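PDB 1UMJ: periplasmic divalent cation tolerance protein CutA from Pyrococcus horikoshii, which is involved in resistance toward heavy metals and forms a homotrimer that binds copper in the interface between two trimers. Local coordinates for residues A[30-35]-A[51-56]. Residues are numbered along the deposited sequence; the frame is centred on the assembly and turned at random.
Sequences ANLREH and VGAILK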
ATOM      1  N   ALA A  30      12.238   4.983  -2.547  1.00 12.66           N
ATOM      2  CA  ALA A  30      11.761   3.680  -2.110  1.00 12.17           C
ATOM      3  C   ALA A  30      11.352   3.816  -0.659  1.00 11.03           C
ATOM      4  O   ALA A  30      12.024   4.489   0.098  1.00 14.31           O
ATOM      5  CB  ALA A  30      12.881   2.656  -2.238  1.00 15.35           C
ATOM      6  N   ASN A  31      10.249   3.142  -0.277  1.00  9.41           N
ATOM      7  CA  ASN A  31       9.778   3.110   1.101  1.00 10.60           C
ATOM      8  C   ASN A  31       9.834   1.635   1.458  1.00 11.67           C
ATOM      9  O   ASN A  31       9.170   0.805   0.821  1.00 11.13           O
ATOM     10  CB  ASN A  31       8.325   3.583   1.198  1.00 14.04           C
ATOM     11  CG  ASN A  31       8.164   5.084   0.958  1.00 15.36           C
ATOM     12  OD1 ASN A  31       7.037   5.575   0.841  1.00 16.73           O
ATOM     13  ND2 ASN A  31       9.293   5.825   0.892  1.00 12.45           N
ATOM     14  N   LEU A  32      10.601   1.305   2.471  1.00 11.39           N
ATOM     15  CA  LEU A  32      10.734  -0.089   2.902  1.00 10.91           C
ATOM     16  C   LEU A  32      10.116  -0.298   4.284  1.00  9.33           C
ATOM     17  O   LEU A  32      10.268   0.510   5.171  1.00 10.20           O
ATOM     18  CB  LEU A  32      12.207  -0.530   2.968  1.00 11.78           C
ATOM     19  CG  LEU A  32      13.006  -0.604   1.661  1.00 17.54           C
ATOM     20  CD1 LEU A  32      14.427  -1.072   1.939  1.00 16.20           C
ATOM     21  CD2 LEU A  32      12.337  -1.555   0.720  1.00 18.40           C
ATOM     22  N   ARG A  33       9.400  -1.418   4.463  1.00 10.94           N
ATOM     23  CA  ARG A  33       8.895  -1.706   5.806  1.00  9.52           C
ATOM     24  C   ARG A  33       8.633  -3.206   5.915  1.00 10.01           C
ATOM     25  O   ARG A  33       8.245  -3.860   4.945  1.00 10.47           O
ATOM     26  CB  ARG A  33       7.604  -0.922   6.120  1.00 14.09           C
ATOM     27  CG  ARG A  33       6.278  -1.507   5.629  1.00 20.13           C
ATOM     28  CD  ARG A  33       6.115  -1.418   4.117  1.00 15.61           C
ATOM     29  NE  ARG A  33       4.796  -1.932   3.693  1.00 18.46           N
ATOM     30  CZ  ARG A  33       4.567  -3.234   3.520  1.00 19.94           C
ATOM     31  NH1 ARG A  33       5.553  -4.083   3.750  1.00 14.63           N
ATOM     32  NH2 ARG A  33       3.383  -3.676   3.102  1.00 20.68           N
ATOM     33  N   GLU A  34       8.850  -3.723   7.111  1.00 10.64           N
ATOM     34  CA  GLU A  34       8.616  -5.147   7.370  1.00  8.82           C
ATOM     35  C   GLU A  34       7.166  -5.514   7.361  1.00 11.17           C
ATOM     36  O   GLU A  34       6.300  -4.680   7.661  1.00 13.39           O
ATOM     37  CB  GLU A  34       9.155  -5.526   8.772  1.00 15.61           C
ATOM     38  CG  GLU A  34      10.618  -5.580   8.835  1.00 20.45           C
ATOM     39  CD  GLU A  34      11.117  -6.029  10.201  1.00 22.31           C
ATOM     40  OE1 GLU A  34      12.317  -6.306  10.287  1.00 31.02           O
ATOM     41  OE2 GLU A  34      10.313  -6.081  11.176  1.00 27.07           O
ATOM     42  N   HIS A  35       6.889  -6.767   7.020  1.00  7.67           N
ATOM     43  CA  HIS A  35       5.539  -7.318   7.140  1.00  7.44           C
ATOM     44  C   HIS A  35       5.713  -8.826   7.377  1.00  9.69           C
ATOM     45  O   HIS A  35       6.809  -9.375   7.184  1.00 10.82           O
ATOM     46  CB  HIS A  35       4.684  -7.001   5.891  1.00 10.89           C
ATOM     47  CG  HIS A  35       5.174  -7.639   4.631  1.00 10.94           C
ATOM     48  ND1 HIS A  35       5.562  -6.915   3.534  1.00 15.55           N
ATOM     49  CD2 HIS A  35       5.342  -8.938   4.298  1.00  9.06           C
ATOM     50  CE1 HIS A  35       5.985  -7.729   2.583  1.00 13.00           C
ATOM     51  NE2 HIS A  35       5.871  -8.966   3.020  1.00 12.07           N
ATOM     52  N   VAL A  51      10.578  -7.967   3.821  1.00 12.11           N
ATOM     53  CA  VAL A  51      10.624  -6.501   3.717  1.00 10.60           C
ATOM     54  C   VAL A  51       9.931  -6.080   2.437  1.00 11.64           C
ATOM     55  O   VAL A  51      10.350  -6.405   1.320  1.00 12.17           O
ATOM     56  CB  VAL A  51      12.040  -5.939   3.743  1.00 10.95           C
ATOM     57  CG1 VAL A  51      11.968  -4.389   3.756  1.00 13.19           C
ATOM     58  CG2 VAL A  51      12.746  -6.416   4.997  1.00 15.16           C
ATOM     59  N   GLY A  52       8.838  -5.389   2.625  1.00  9.62           N
ATOM     60  CA  GLY A  52       8.076  -4.877   1.504  1.00 12.43           C
ATOM     61  C   GLY A  52       8.678  -3.569   1.006  1.00 12.88           C
ATOM     62  O   GLY A  52       9.096  -2.749   1.809  1.00 12.58           O
ATOM     63  N   ALA A  53       8.725  -3.397  -0.315  1.00 10.20           N
ATOM     64  CA  ALA A  53       9.300  -2.169  -0.924  1.00  7.47           C
ATOM     65  C   ALA A  53       8.301  -1.523  -1.843  1.00  9.05           C
ATOM     66  O   ALA A  53       7.746  -2.203  -2.756  1.00 15.10           O
ATOM     67  CB  ALA A  53      10.549  -2.540  -1.762  1.00  9.98           C
ATOM     68  N   ILE A  54       8.029  -0.246  -1.584  1.00  8.33           N
ATOM     69  CA  ILE A  54       7.135   0.570  -2.406  1.00 10.58           C
ATOM     70  C   ILE A  54       8.063   1.506  -3.186  1.00  7.01           C
ATOM     71  O   ILE A  54       8.708   2.402  -2.590  1.00  9.91           O
ATOM     72  CB  ILE A  54       6.199   1.408  -1.516  1.00 10.00           C
ATOM     73  CG1 ILE A  54       5.192   0.463  -0.840  1.00 17.27           C
ATOM     74  CG2 ILE A  54       5.466   2.475  -2.382  1.00 16.18           C
ATOM     75  CD1 ILE A  54       4.167   1.149  -0.055  1.00 23.87           C
ATOM     76  N   LEU A  55       8.118   1.329  -4.494  1.00  8.35           N
ATOM     77  CA  LEU A  55       9.006   2.110  -5.344  1.00 11.46           C
ATOM     78  C   LEU A  55       8.177   3.126  -6.137  1.00 10.01           C
ATOM     79  O   LEU A  55       7.108   2.790  -6.624  1.00 12.66           O
ATOM     80  CB  LEU A  55       9.744   1.164  -6.274  1.00 11.83           C
ATOM     81  CG  LEU A  55      10.346  -0.074  -5.602  1.00  8.17           C
ATOM     82  CD1 LEU A  55      11.017  -0.953  -6.653  1.00 13.01           C
ATOM     83  CD2 LEU A  55      11.377   0.396  -4.458  1.00 11.93           C
ATOM     84  N   LYS A  56       8.680   4.357  -6.257  1.00  9.47           N
ATOM     85  CA  LYS A  56       7.974   5.398  -7.010  1.00 10.32           C
ATOM     86  C   LYS A  56       8.811   5.802  -8.179  1.00 13.68           C
ATOM     87  O   LYS A  56       9.937   6.225  -8.020  1.00 13.08           O
ATOM     88  CB  LYS A  56       7.685   6.633  -6.160  1.00 14.38           C
ATOM     89  CG  LYS A  56       6.628   6.452  -5.061  1.00 17.87           C
ATOM     90  CD  LYS A  56       7.036   5.385  -4.067  1.00 30.14           C
ATOM     91  CE  LYS A  56       7.928   5.960  -3.009  1.00 34.16           C
ATOM     92  NZ  LYS A  56       8.713   4.917  -2.390  1.00 27.17           N
TER
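Arg-33 reaches over its hydrogen-bonded antiparallel partner Gly-52, its NH1 3.5 Å from Gly-52 CA. The bend at chi2 (-71°) carries the guanidinium back across the glycine. There NH1 donates to His-35 ND1 over 2.8 Å. NH1 lies in the imidazole plane and ND1 in the guanidinium plane, though the two stand almost perpendicular. This bond and a second one from NE2 to Glu-50 hold the ring at both nitrogens, its CE1 3.7 Å from Gly-52 N. With no side chain, Gly-52 lets both groups lie close.

At the other end, Lys-56 folds back through chi2 and chi3 and crosses the Asn-31 side chain at about a right angle. The backbone N of Asn-31 bonds Ile-54 O over 2.9 Å. Lys-56 NZ nears that oxygen from the opposite face of its plane, but 2.5 Å is unusually short and the bonding doubtful. Asn-31 OD1 is held by Tyr-5 of the second subunit.

On the opposite face, which also carries Glu-34 (bonded to Trp-11 and Lys-49), the packing is apolar. Leu-32 CD2 presses tightly on Ala-53 CB at 3.2 Å, and Leu-55 CD2 meets Ala-30 CB at 3.5 Å.

The segments belong to the beta hairpin of strands 29-40 and 45-57. Helix 11-23 covers Leu-32 and Val-51, strand 2-8 flanks 51-56, and residues 30-32 pair with a strand of the second subunit, continuing the sheet across the trimer interface.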